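Local coordinates for UPF0098 protein CT_736 (Chlamydia trachomatis, PDB 3N08), which is of unproven function but, as a bacterial homologue of phosphatidylethanolamine-binding proteins and Raf kinase inhibitor protein, probably binds anionic or phospholipid-like ligands, at residues B[18-21]-B[25-28]; B[28-33]-B[96-101]; B[63-68]-B[108-113]. All coordinates share one frame; numbering follows the deposited sequence. Where two conformers were deposited one is given.

Interaction 1. Residues B[18-21]-B[25-28]; sequences PKKY and GVGI
K20 O is the polar centre of this turn. The backbone N of G27 donates to it at 2.9 Å, a rather bent bond (141° at the hydrogen) that reaches the oxygen with the donor tilted 30° out of the carbonyl plane. V26 CG2 packs against the same oxygen. The short 3-10 turn 19-21 is closed on its own side by Y21 N bonding to P18 O, and 25-28 folds back against it in the loop between strands 15-16 and 32-35. The side chains add apolar cover. The K20 chain starts anti to its own backbone N (chi1 -179°), which lays it alongside V26, pointing the same way, with K20 CG 3.7 Å from V26 CG2. I28 O faces the Y21 ring at its edge and in its plane, 3.3 Å from CD1, and Y21 CA makes a CA-H...O contact with the same oxygen. A second such contact runs from G25 CA to K19 O at 3.5 Å. I28 CG1 also packs on the ring, 3.9 Å from Y21 CD1. The polar ends find partners outside the two segments: Y21 OH bonds to E80 and K19 NZ makes a salt bridge with D153. With one backbone bond supported by C-H to oxygen contacts and hydrocarbon packing, the turn depends more on close backbone fit than on charge pairing between its two sides.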
ATOM      1  N   PRO B  18     -17.638  -8.360   1.687  1.00  8.98           N
ATOM      2  CA  PRO B  18     -18.933  -8.684   2.303  1.00 10.10           C
ATOM      3  C   PRO B  18     -20.104  -8.668   1.339  1.00 10.27           C
ATOM      4  O   PRO B  18     -20.158  -7.924   0.357  1.00 10.43           O
ATOM      5  CB  PRO B  18     -19.090  -7.613   3.379  1.00 11.42           C
ATOM      6  CG  PRO B  18     -17.651  -7.242   3.714  1.00 10.51           C
ATOM      7  CD  PRO B  18     -16.918  -7.312   2.425  1.00  9.83           C
ATOM      8  N   LYS B  19     -21.073  -9.515   1.663  1.00 10.34           N
ATOM      9  CA  LYS B  19     -22.252  -9.729   0.846  1.00 11.72           C
ATOM     10  C   LYS B  19     -22.987  -8.430   0.499  1.00 11.18           C
ATOM     11  O   LYS B  19     -23.542  -8.290  -0.588  1.00 12.23           O
ATOM     12  CB  LYS B  19     -23.168 -10.687   1.589  1.00 13.22           C
ATOM     13  CG  LYS B  19     -24.470 -10.969   0.865  1.00 13.74           C
ATOM     14  CD  LYS B  19     -25.250 -12.084   1.547  1.00 17.25           C
ATOM     15  CE  LYS B  19     -24.666 -13.440   1.184  1.00 20.78           C
ATOM     16  NZ  LYS B  19     -25.477 -14.524   1.818  1.00 28.54           N
ATOM     17  N   LYS B  20     -22.995  -7.490   1.441  1.00 11.57           N
ATOM     18  CA  LYS B  20     -23.686  -6.215   1.291  1.00 12.96           C
ATOM     19  C   LYS B  20     -23.301  -5.475  -0.015  1.00 12.86           C
ATOM     20  O   LYS B  20     -24.090  -4.713  -0.570  1.00 12.58           O
ATOM     21  CB  LYS B  20     -23.288  -5.361   2.506  1.00 25.25           C
ATOM     22  CG  LYS B  20     -23.878  -3.979   2.617  1.00 38.29           C
ATOM     23  CD  LYS B  20     -23.252  -3.291   3.833  1.00 46.57           C
ATOM     24  CE  LYS B  20     -23.961  -2.007   4.224  1.00 53.56           C
ATOM     25  NZ  LYS B  20     -25.198  -2.263   5.000  1.00 67.55           N
ATOM     26  N   TYR B  21     -22.073  -5.669  -0.480  1.00  9.54           N
ATOM     27  CA  TYR B  21     -21.559  -4.924  -1.643  1.00  9.46           C
ATOM     28  C   TYR B  21     -21.725  -5.711  -2.938  1.00 11.19           C
ATOM     29  O   TYR B  21     -21.346  -5.227  -4.013  1.00 10.34           O
ATOM     30  CB  TYR B  21     -20.088  -4.555  -1.417  1.00  9.75           C
ATOM     31  CG  TYR B  21     -19.909  -3.911  -0.066  1.00  9.14           C
ATOM     32  CD1 TYR B  21     -20.542  -2.721   0.260  1.00 10.75           C
ATOM     33  CD2 TYR B  21     -19.156  -4.534   0.914  1.00 10.58           C
ATOM     34  CE1 TYR B  21     -20.409  -2.158   1.532  1.00 12.40           C
ATOM     35  CE2 TYR B  21     -19.029  -4.001   2.170  1.00 11.03           C
ATOM     36  CZ  TYR B  21     -19.640  -2.799   2.473  1.00 12.55           C
ATOM     37  OH  TYR B  21     -19.496  -2.241   3.730  1.00 14.90           O
ATOM     38  N   GLY B  25     -26.626  -8.757  -1.714  1.00 14.23           N
ATOM     39  CA  GLY B  25     -27.035  -7.834  -0.672  1.00 15.21           C
ATOM     40  C   GLY B  25     -27.623  -6.614  -1.342  1.00 16.60           C
ATOM     41  O   GLY B  25     -28.140  -6.683  -2.454  1.00 15.54           O
ATOM     42  N   VAL B  26     -27.511  -5.478  -0.678  1.00 14.87           N
ATOM     43  CA  VAL B  26     -28.029  -4.244  -1.254  1.00 13.11           C
ATOM     44  C   VAL B  26     -27.238  -3.780  -2.508  1.00 15.76           C
ATOM     45  O   VAL B  26     -27.750  -3.046  -3.350  1.00 16.63           O
ATOM     46  CB  VAL B  26     -28.131  -3.118  -0.176  1.00 15.73           C
ATOM     47  CG1 VAL B  26     -29.249  -3.452   0.831  1.00 20.08           C
ATOM     48  CG2 VAL B  26     -26.805  -2.894   0.546  1.00 17.20           C
ATOM     49  N   GLY B  27     -26.001  -4.234  -2.639  1.00 11.65           N
ATOM     50  CA  GLY B  27     -25.216  -3.981  -3.830  1.00 13.41           C
ATOM     51  C   GLY B  27     -24.648  -2.582  -3.926  1.00 13.76           C
ATOM     52  O   GLY B  27     -24.419  -2.068  -5.016  1.00 13.28           O
ATOM     53  N   ILE B  28     -24.404  -1.954  -2.789  1.00 11.17           N
ATOM     54  CA  ILE B  28     -23.820  -0.619  -2.800  1.00 11.74           C
ATOM     55  C   ILE B  28     -22.301  -0.690  -2.895  1.00  8.71           C
ATOM     56  O   ILE B  28     -21.675  -1.728  -2.638  1.00  9.44           O
ATOM     57  CB  ILE B  28     -24.257   0.210  -1.563  1.00 12.44           C
ATOM     58  CG1 ILE B  28     -23.665  -0.397  -0.292  1.00 12.86           C
ATOM     59  CG2 ILE B  28     -25.798   0.293  -1.473  1.00 13.32           C
ATOM     60  CD1 ILE B  28     -24.008   0.368   0.989  1.00 15.80           C
TER

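Interaction 2. Residues B[28-33]-B[96-101]; sequences ISPPLS and IGYCPP
S29 CA sits over the middle of the Y98 ring, 3.7 Å from its centroid and 13° off the ring normal, a CH-pi contact that carries this meeting of two loops in a PEBP-like beta fold. One loop, 28-31, leads into strand 32-35 of the small antiparallel sheet. The other, 96-101, precedes strand 108-117 of the large sheet. Y98 spans the gap because its CG is turned opposite the backbone N (chi1 178°), which sends the ring out from its own loop and lays one face flat against the S29 backbone. S29 CB continues the cover toward the base of the ring, 3.9 Å from Y98 CG. Farther along, P30 crosses the phenol end obliquely, its CD lying 3.7 Å from Y98 CE1 and 3.6 Å from Y98 OH. I28 contributes backbone rather than side chain: its O comes within 3.4 Å of Y98 CE2. No hydrogen bond joins the two segments, so shape and dispersion make the contact, with the aromatic cloud meeting a weakly polarised CA-H.

A second shell sets these groups in place. The hydroxyl of Y98 is hydrogen-bonded to Y21 O, which anchors the far end of the ring, while W66 meets the ring edge-to-face. S29 is tied to G81 by a backbone hydrogen bond, and P30 leans on F112 of strand 108-117. On the other loop, G97 and C99 pair through their backbones with G89 and H65, fixing the chain before and after Y98. S29 OG, farther from the ring than its CB, makes a weak hydrogen bond with G81 N.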
ATOM      1  N   ILE B  28     -24.404  -1.954  -2.789  1.00 11.17           N
ATOM      2  CA  ILE B  28     -23.820  -0.619  -2.800  1.00 11.74           C
ATOM      3  C   ILE B  28     -22.301  -0.690  -2.895  1.00  8.71           C
ATOM      4  O   ILE B  28     -21.675  -1.728  -2.638  1.00  9.44           O
ATOM      5  CB  ILE B  28     -24.257   0.210  -1.563  1.00 12.44           C
ATOM      6  CG1 ILE B  28     -23.665  -0.397  -0.292  1.00 12.86           C
ATOM      7  CG2 ILE B  28     -25.798   0.293  -1.473  1.00 13.32           C
ATOM      8  CD1 ILE B  28     -24.008   0.368   0.989  1.00 15.80           C
ATOM      9  N   SER B  29     -21.693   0.423  -3.287  1.00  9.39           N
ATOM     10  CA  SER B  29     -20.247   0.485  -3.432  1.00  9.17           C
ATOM     11  C   SER B  29     -19.571   0.305  -2.068  1.00  9.42           C
ATOM     12  O   SER B  29     -20.080   0.786  -1.052  1.00  9.85           O
ATOM     13  CB  SER B  29     -19.844   1.801  -4.112  1.00  8.67           C
ATOM     14  OG  SER B  29     -20.138   2.915  -3.276  1.00 10.24           O
ATOM     15  N   PRO B  30     -18.456  -0.432  -2.025  1.00  8.90           N
ATOM     16  CA  PRO B  30     -17.772  -0.686  -0.754  1.00 10.25           C
ATOM     17  C   PRO B  30     -17.004   0.539  -0.279  1.00  8.26           C
ATOM     18  O   PRO B  30     -16.622   1.390  -1.100  1.00  9.29           O
ATOM     19  CB  PRO B  30     -16.783  -1.800  -1.116  1.00 10.18           C
ATOM     20  CG  PRO B  30     -16.472  -1.528  -2.593  1.00 11.19           C
ATOM     21  CD  PRO B  30     -17.774  -1.052  -3.174  1.00  9.43           C
ATOM     22  N   PRO B  31     -16.771   0.623   1.039  1.00  8.44           N
ATOM     23  CA  PRO B  31     -15.936   1.705   1.560  1.00  8.24           C
ATOM     24  C   PRO B  31     -14.495   1.547   1.100  1.00  8.12           C
ATOM     25  O   PRO B  31     -13.967   0.442   1.027  1.00  8.50           O
ATOM     26  CB  PRO B  31     -16.053   1.539   3.073  1.00 11.64           C
ATOM     27  CG  PRO B  31     -16.280   0.079   3.257  1.00 13.30           C
ATOM     28  CD  PRO B  31     -17.096  -0.376   2.062  1.00 10.50           C
ATOM     29  N   LEU B  32     -13.870   2.650   0.727  1.00  8.82           N
ATOM     30  CA  LEU B  32     -12.470   2.646   0.329  1.00  7.85           C
ATOM     31  C   LEU B  32     -11.763   3.825   0.933  1.00  9.55           C
ATOM     32  O   LEU B  32     -12.358   4.889   1.104  1.00 10.71           O
ATOM     33  CB  LEU B  32     -12.365   2.765  -1.184  1.00  9.01           C
ATOM     34  CG  LEU B  32     -12.980   1.607  -1.977  1.00  9.20           C
ATOM     35  CD1 LEU B  32     -13.061   1.979  -3.457  1.00 10.48           C
ATOM     36  CD2 LEU B  32     -12.129   0.351  -1.806  1.00  9.27           C
ATOM     37  N   SER B  33     -10.488   3.644   1.250  1.00  9.35           N
ATOM     38  CA  SER B  33      -9.639   4.693   1.822  1.00 10.12           C
ATOM     39  C   SER B  33      -8.387   4.870   1.003  1.00  9.96           C
ATOM     40  O   SER B  33      -7.713   3.894   0.637  1.00  9.28           O
ATOM     41  CB  SER B  33      -9.203   4.338   3.238  1.00 11.52           C
ATOM     42  OG  SER B  33     -10.321   4.302   4.111  1.00 18.53           O
ATOM     43  N   ILE B  96     -23.289   4.119 -16.395  1.00 13.22           N
ATOM     44  CA  ILE B  96     -22.482   4.898 -15.459  1.00 13.15           C
ATOM     45  C   ILE B  96     -22.442   4.212 -14.100  1.00 12.60           C
ATOM     46  O   ILE B  96     -23.439   3.612 -13.685  1.00 17.17           O
ATOM     47  CB  ILE B  96     -23.072   6.333 -15.299  1.00 17.92           C
ATOM     48  CG1 ILE B  96     -22.181   7.191 -14.401  1.00 19.94           C
ATOM     49  CG2 ILE B  96     -24.484   6.267 -14.706  1.00 24.91           C
ATOM     50  CD1 ILE B  96     -22.547   8.671 -14.420  1.00 37.53           C
ATOM     51  N   GLY B  97     -21.318   4.315 -13.408  1.00 10.13           N
ATOM     52  CA  GLY B  97     -21.251   4.002 -11.994  1.00 13.13           C
ATOM     53  C   GLY B  97     -20.980   2.556 -11.632  1.00  9.80           C
ATOM     54  O   GLY B  97     -20.579   1.753 -12.463  1.00 10.33           O
ATOM     55  N   TYR B  98     -21.233   2.231 -10.370  1.00 10.67           N
ATOM     56  CA  TYR B  98     -20.852   0.968  -9.773  1.00  9.64           C
ATOM     57  C   TYR B  98     -21.787  -0.140 -10.130  1.00  9.01           C
ATOM     58  O   TYR B  98     -23.012  -0.002 -10.038  1.00 11.78           O
ATOM     59  CB  TYR B  98     -20.825   1.130  -8.253  1.00 11.11           C
ATOM     60  CG  TYR B  98     -20.497  -0.108  -7.440  1.00  9.67           C
ATOM     61  CD1 TYR B  98     -19.195  -0.573  -7.356  1.00  9.13           C
ATOM     62  CD2 TYR B  98     -21.480  -0.799  -6.750  1.00  9.44           C
ATOM     63  CE1 TYR B  98     -18.872  -1.685  -6.600  1.00  9.49           C
ATOM     64  CE2 TYR B  98     -21.162  -1.923  -5.989  1.00 10.25           C
ATOM     65  CZ  TYR B  98     -19.859  -2.347  -5.903  1.00 10.11           C
ATOM     66  OH  TYR B  98     -19.512  -3.440  -5.157  1.00 11.31           O
ATOM     67  N   CYS B  99     -21.170  -1.262 -10.465  0.59  8.49           N
ATOM     68  CA  CYS B  99     -21.824  -2.535 -10.736  0.59  9.46           C
ATOM     69  C   CYS B  99     -21.340  -3.523  -9.690  0.59 11.45           C
ATOM     70  O   CYS B  99     -20.149  -3.764  -9.603  0.59 10.95           O
ATOM     71  CB  CYS B  99     -21.395  -3.032 -12.119  0.59 10.87           C
ATOM     72  SG  CYS B  99     -22.152  -4.563 -12.663  0.59 27.92           S
ATOM     73  N   PRO B 100     -22.237  -4.093  -8.877  1.00  9.81           N
ATOM     74  CA  PRO B 100     -21.715  -4.981  -7.840  1.00 10.59           C
ATOM     75  C   PRO B 100     -21.221  -6.318  -8.383  1.00 11.49           C
ATOM     76  O   PRO B 100     -21.714  -6.813  -9.401  1.00 11.97           O
ATOM     77  CB  PRO B 100     -22.926  -5.221  -6.925  1.00 14.07           C
ATOM     78  CG  PRO B 100     -24.070  -5.024  -7.781  1.00 16.91           C
ATOM     79  CD  PRO B 100     -23.693  -3.931  -8.771  1.00 12.07           C
ATOM     80  N   PRO B 101     -20.273  -6.937  -7.685  1.00 10.78           N
ATOM     81  CA  PRO B 101     -19.971  -8.345  -7.967  1.00 10.10           C
ATOM     82  C   PRO B 101     -21.222  -9.204  -8.001  1.00 11.23           C
ATOM     83  O   PRO B 101     -22.077  -9.105  -7.124  1.00 12.55           O
ATOM     84  CB  PRO B 101     -19.089  -8.739  -6.780  1.00 11.22           C
ATOM     85  CG  PRO B 101     -18.379  -7.457  -6.431  1.00 10.44           C
ATOM     86  CD  PRO B 101     -19.445  -6.395  -6.594  1.00 12.29           C
TER

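Interaction 3. Residues B[63-68]-B[108-113]; sequences WIHWIV and HRYYFY
The edge of Y110 points at the face of H65 in a T-shaped arrangement, centroids 5.3 Å apart and planes at 88°. The touching atom is Y110 CE1, set over the imidazole toward its rim, 3.8 Å from H65 NE2. H65 CG lies anti to its carbonyl carbon (chi1 -77°) on a CB that points toward strand 108-117, and the imidazole thereby presents a face to Y110.

Strand pairing explains the reach. Strand 43-50 runs between 63-71 and 108-117, so the rings meet across an intervening strand. At H65 and W66 a classic beta bulge places both residues opposite V48 of that strand.

One hydrogen bond orients the imidazole: H65 ND1 to C99 O. Y110 also touches P101, P103 and Y150, and nearby H108 is held through both nitrogens by D50 and D105.

In PEBP relatives, histidine and tyrosine side chains at this end of the large sheet line an anion-binding pocket, and the cluster here is consistent with such a site. The ND1 bond and the Y110 edge over the face together restrict rotation of the imidazole, so the pair holds its orientation without a hydrogen bond between the two strands.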
ATOM      1  N   TRP B  63     -14.031  -7.521 -17.066  1.00  9.58           N
ATOM      2  CA  TRP B  63     -15.243  -6.725 -16.884  1.00 10.78           C
ATOM      3  C   TRP B  63     -14.994  -5.562 -15.914  1.00  8.65           C
ATOM      4  O   TRP B  63     -14.560  -5.788 -14.773  1.00  9.11           O
ATOM      5  CB  TRP B  63     -16.361  -7.613 -16.353  1.00 10.88           C
ATOM      6  CG  TRP B  63     -17.724  -7.031 -16.555  1.00 10.97           C
ATOM      7  CD1 TRP B  63     -18.373  -6.135 -15.763  1.00 12.10           C
ATOM      8  CD2 TRP B  63     -18.603  -7.344 -17.628  1.00 15.48           C
ATOM      9  NE1 TRP B  63     -19.613  -5.839 -16.308  1.00 13.06           N
ATOM     10  CE2 TRP B  63     -19.778  -6.592 -17.443  1.00 13.67           C
ATOM     11  CE3 TRP B  63     -18.510  -8.199 -18.731  1.00 13.53           C
ATOM     12  CZ2 TRP B  63     -20.847  -6.655 -18.331  1.00 12.55           C
ATOM     13  CZ3 TRP B  63     -19.565  -8.259 -19.609  1.00 16.88           C
ATOM     14  CH2 TRP B  63     -20.726  -7.495 -19.401  1.00 15.76           C
ATOM     15  N   ILE B  64     -15.239  -4.346 -16.378  1.00  7.67           N
ATOM     16  CA  ILE B  64     -15.040  -3.152 -15.554  1.00  8.49           C
ATOM     17  C   ILE B  64     -16.298  -2.897 -14.744  1.00  9.12           C
ATOM     18  O   ILE B  64     -17.407  -2.766 -15.304  1.00  9.49           O
ATOM     19  CB  ILE B  64     -14.738  -1.921 -16.437  1.00  8.44           C
ATOM     20  CG1 ILE B  64     -13.504  -2.133 -17.311  1.00 17.18           C
ATOM     21  CG2 ILE B  64     -14.602  -0.689 -15.557  1.00 11.72           C
ATOM     22  CD1 ILE B  64     -12.325  -2.753 -16.650  1.00 25.72           C
ATOM     23  N   HIS B  65     -16.128  -2.883 -13.435  1.00  7.77           N
ATOM     24  CA  HIS B  65     -17.221  -2.678 -12.509  1.00  8.09           C
ATOM     25  C   HIS B  65     -17.412  -1.230 -12.053  1.00  8.02           C
ATOM     26  O   HIS B  65     -18.486  -0.886 -11.613  1.00  9.74           O
ATOM     27  CB  HIS B  65     -17.071  -3.615 -11.290  1.00  8.91           C
ATOM     28  CG  HIS B  65     -17.460  -5.024 -11.588  1.00  8.01           C
ATOM     29  ND1 HIS B  65     -18.666  -5.558 -11.193  1.00 10.90           N
ATOM     30  CD2 HIS B  65     -16.875  -5.967 -12.362  1.00  9.51           C
ATOM     31  CE1 HIS B  65     -18.782  -6.791 -11.653  1.00 11.86           C
ATOM     32  NE2 HIS B  65     -17.708  -7.062 -12.367  1.00 11.19           N
ATOM     33  N   TRP B  66     -16.373  -0.409 -12.125  1.00  7.06           N
ATOM     34  CA  TRP B  66     -16.475   0.970 -11.655  1.00  7.08           C
ATOM     35  C   TRP B  66     -15.317   1.778 -12.205  1.00  7.25           C
ATOM     36  O   TRP B  66     -14.169   1.338 -12.134  1.00  8.86           O
ATOM     37  CB  TRP B  66     -16.440   1.011 -10.122  1.00  9.78           C
ATOM     38  CG  TRP B  66     -17.085   2.210  -9.470  1.00  8.65           C
ATOM     39  CD1 TRP B  66     -17.867   3.153 -10.054  1.00  8.81           C
ATOM     40  CD2 TRP B  66     -17.018   2.538  -8.076  1.00  8.55           C
ATOM     41  NE1 TRP B  66     -18.286   4.072  -9.094  1.00  8.77           N
ATOM     42  CE2 TRP B  66     -17.779   3.708  -7.880  1.00  8.31           C
ATOM     43  CE3 TRP B  66     -16.381   1.955  -6.979  1.00  8.51           C
ATOM     44  CZ2 TRP B  66     -17.916   4.319  -6.615  1.00 10.26           C
ATOM     45  CZ3 TRP B  66     -16.527   2.552  -5.725  1.00  8.97           C
ATOM     46  CH2 TRP B  66     -17.286   3.720  -5.558  1.00 10.35           C
ATOM     47  N   ILE B  67     -15.623   2.985 -12.673  1.00  7.26           N
ATOM     48  CA  ILE B  67     -14.638   3.981 -13.013  1.00  7.38           C
ATOM     49  C   ILE B  67     -15.006   5.287 -12.324  1.00  8.37           C
ATOM     50  O   ILE B  67     -16.136   5.789 -12.471  1.00  8.47           O
ATOM     51  CB  ILE B  67     -14.618   4.213 -14.534  1.00 10.26           C
ATOM     52  CG1 ILE B  67     -14.086   2.964 -15.248  1.00 11.73           C
ATOM     53  CG2 ILE B  67     -13.788   5.453 -14.887  1.00 12.06           C
ATOM     54  CD1 ILE B  67     -14.008   3.104 -16.761  1.00 13.31           C
ATOM     55  N   VAL B  68     -14.011   5.862 -11.662  1.00  8.01           N
ATOM     56  CA  VAL B  68     -14.150   7.191 -11.071  1.00  8.44           C
ATOM     57  C   VAL B  68     -12.876   7.965 -11.377  1.00  7.84           C
ATOM     58  O   VAL B  68     -11.788   7.457 -11.192  1.00  9.09           O
ATOM     59  CB  VAL B  68     -14.329   7.144  -9.544  1.00  9.15           C
ATOM     60  CG1 VAL B  68     -14.537   8.541  -8.983  1.00 10.28           C
ATOM     61  CG2 VAL B  68     -15.503   6.256  -9.168  1.00  9.02           C
ATOM     62  N   HIS B 108     -14.688 -15.071  -7.906  1.00  8.81           N
ATOM     63  CA  HIS B 108     -13.892 -14.144  -8.722  1.00  9.66           C
ATOM     64  C   HIS B 108     -13.093 -13.197  -7.857  1.00  7.81           C
ATOM     65  O   HIS B 108     -13.453 -12.940  -6.711  1.00  8.98           O
ATOM     66  CB  HIS B 108     -14.770 -13.249  -9.594  1.00  9.25           C
ATOM     67  CG  HIS B 108     -15.555 -13.951 -10.651  1.00  9.90           C
ATOM     68  ND1 HIS B 108     -16.279 -13.237 -11.578  1.00  9.78           N
ATOM     69  CD2 HIS B 108     -15.789 -15.257 -10.916  1.00 10.67           C
ATOM     70  CE1 HIS B 108     -16.904 -14.068 -12.389  1.00  9.60           C
ATOM     71  NE2 HIS B 108     -16.644 -15.300 -11.991  1.00 10.15           N
ATOM     72  N   ARG B 109     -12.012 -12.688  -8.448  1.00  9.51           N
ATOM     73  CA  ARG B 109     -11.212 -11.616  -7.880  1.00  7.94           C
ATOM     74  C   ARG B 109     -11.596 -10.281  -8.485  1.00  8.64           C
ATOM     75  O   ARG B 109     -11.758 -10.161  -9.704  1.00 11.12           O
ATOM     76  CB  ARG B 109      -9.735 -11.907  -8.181  1.00  9.11           C
ATOM     77  CG  ARG B 109      -9.211 -13.159  -7.551  1.00 10.66           C
ATOM     78  CD  ARG B 109      -7.867 -13.560  -8.162  1.00 11.99           C
ATOM     79  NE  ARG B 109      -8.013 -13.901  -9.573  1.00 12.14           N
ATOM     80  CZ  ARG B 109      -7.013 -14.135 -10.400  1.00 13.86           C
ATOM     81  NH1 ARG B 109      -5.762 -14.065  -9.941  1.00 15.17           N
ATOM     82  NH2 ARG B 109      -7.263 -14.443 -11.668  1.00 14.45           N
ATOM     83  N   TYR B 110     -11.772  -9.291  -7.617  1.00  7.65           N
ATOM     84  CA  TYR B 110     -12.108  -7.931  -8.007  1.00  7.71           C
ATOM     85  C   TYR B 110     -10.939  -7.043  -7.594  1.00  7.55           C
ATOM     86  O   TYR B 110     -10.620  -6.908  -6.400  1.00  8.13           O
ATOM     87  CB  TYR B 110     -13.440  -7.493  -7.346  1.00  7.59           C
ATOM     88  CG  TYR B 110     -14.563  -8.373  -7.789  1.00  7.52           C
ATOM     89  CD1 TYR B 110     -15.277  -8.105  -8.942  1.00  8.01           C
ATOM     90  CD2 TYR B 110     -14.831  -9.551  -7.115  1.00  7.55           C
ATOM     91  CE1 TYR B 110     -16.272  -8.969  -9.394  1.00  8.38           C
ATOM     92  CE2 TYR B 110     -15.798 -10.430  -7.567  1.00  8.87           C
ATOM     93  CZ  TYR B 110     -16.519 -10.123  -8.695  1.00  8.20           C
ATOM     94  OH  TYR B 110     -17.462 -11.038  -9.126  1.00  9.23           O
ATOM     95  N   TYR B 111     -10.306  -6.452  -8.600  1.00  6.97           N
ATOM     96  CA  TYR B 111      -9.130  -5.609  -8.403  1.00  7.32           C
ATOM     97  C   TYR B 111      -9.546  -4.153  -8.448  1.00  8.50           C
ATOM     98  O   TYR B 111     -10.293  -3.718  -9.349  1.00  8.74           O
ATOM     99  CB  TYR B 111      -8.095  -5.890  -9.475  1.00  8.31           C
ATOM    100  CG  TYR B 111      -7.368  -7.195  -9.260  1.00  9.28           C
ATOM    101  CD1 TYR B 111      -6.186  -7.244  -8.536  1.00 10.09           C
ATOM    102  CD2 TYR B 111      -7.866  -8.391  -9.775  1.00  9.80           C
ATOM    103  CE1 TYR B 111      -5.517  -8.427  -8.339  1.00 11.02           C
ATOM    104  CE2 TYR B 111      -7.204  -9.568  -9.576  1.00 11.81           C
ATOM    105  CZ  TYR B 111      -6.029  -9.585  -8.852  1.00 11.32           C
ATOM    106  OH  TYR B 111      -5.391 -10.806  -8.664  1.00 13.85           O
ATOM    107  N   PHE B 112      -9.080  -3.408  -7.452  1.00  7.02           N
ATOM    108  CA  PHE B 112      -9.340  -1.994  -7.290  1.00  6.70           C
ATOM    109  C   PHE B 112      -8.012  -1.269  -7.463  1.00  7.00           C
ATOM    110  O   PHE B 112      -7.065  -1.502  -6.718  1.00  8.64           O
ATOM    111  CB  PHE B 112      -9.840  -1.711  -5.882  1.00  7.48           C
ATOM    112  CG  PHE B 112     -11.148  -2.353  -5.527  1.00  7.25           C
ATOM    113  CD1 PHE B 112     -11.258  -3.733  -5.344  1.00  8.34           C
ATOM    114  CD2 PHE B 112     -12.263  -1.584  -5.355  1.00  8.91           C
ATOM    115  CE1 PHE B 112     -12.480  -4.295  -5.005  1.00  9.89           C
ATOM    116  CE2 PHE B 112     -13.474  -2.150  -5.016  1.00  9.33           C
ATOM    117  CZ  PHE B 112     -13.573  -3.511  -4.840  1.00 10.13           C
ATOM    118  N   TYR B 113      -7.911  -0.450  -8.493  1.00  6.89           N
ATOM    119  CA  TYR B 113      -6.669   0.229  -8.820  1.00  8.91           C
ATOM    120  C   TYR B 113      -6.853   1.714  -8.587  1.00  7.66           C
ATOM    121  O   TYR B 113      -7.791   2.303  -9.108  1.00  8.82           O
ATOM    122  CB  TYR B 113      -6.312   0.002 -10.292  1.00  9.58           C
ATOM    123  CG  TYR B 113      -6.053  -1.440 -10.638  1.00  9.91           C
ATOM    124  CD1 TYR B 113      -4.948  -2.095 -10.138  1.00 13.27           C
ATOM    125  CD2 TYR B 113      -6.915  -2.154 -11.441  1.00 12.87           C
ATOM    126  CE1 TYR B 113      -4.690  -3.437 -10.459  1.00 14.21           C
ATOM    127  CE2 TYR B 113      -6.658  -3.476 -11.777  1.00 13.73           C
ATOM    128  CZ  TYR B 113      -5.557  -4.099 -11.268  1.00 12.30           C
ATOM    129  OH  TYR B 113      -5.330  -5.432 -11.605  1.00 13.93           O
TER

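Overall arrangement
Interactions 1 and 2 share I28 and have centres about 9 Å apart; they meet where Y98 OH lies 2.8 Å from Y21 O, a probable hydrogen bond. Interaction 2 is also about 9 Å, centre to centre, from interaction 3, and C99 O lies 2.8 Å from H65 ND1, with P101 CB packing 3.5 Å from Y110 CZ. Interactions 1 and 3 do not touch, their nearest atoms being about 7 Å apart, so the loop 96-101 bridges the surface turn and the buried pair. The C23-C102 disulfide adds a covalent link between the loop carrying 18-28 and the chain just after 96-101. Interaction 3, with loop 96-101 beside it, lies at the probable anion pocket; interaction 2 connects interaction 1 to it.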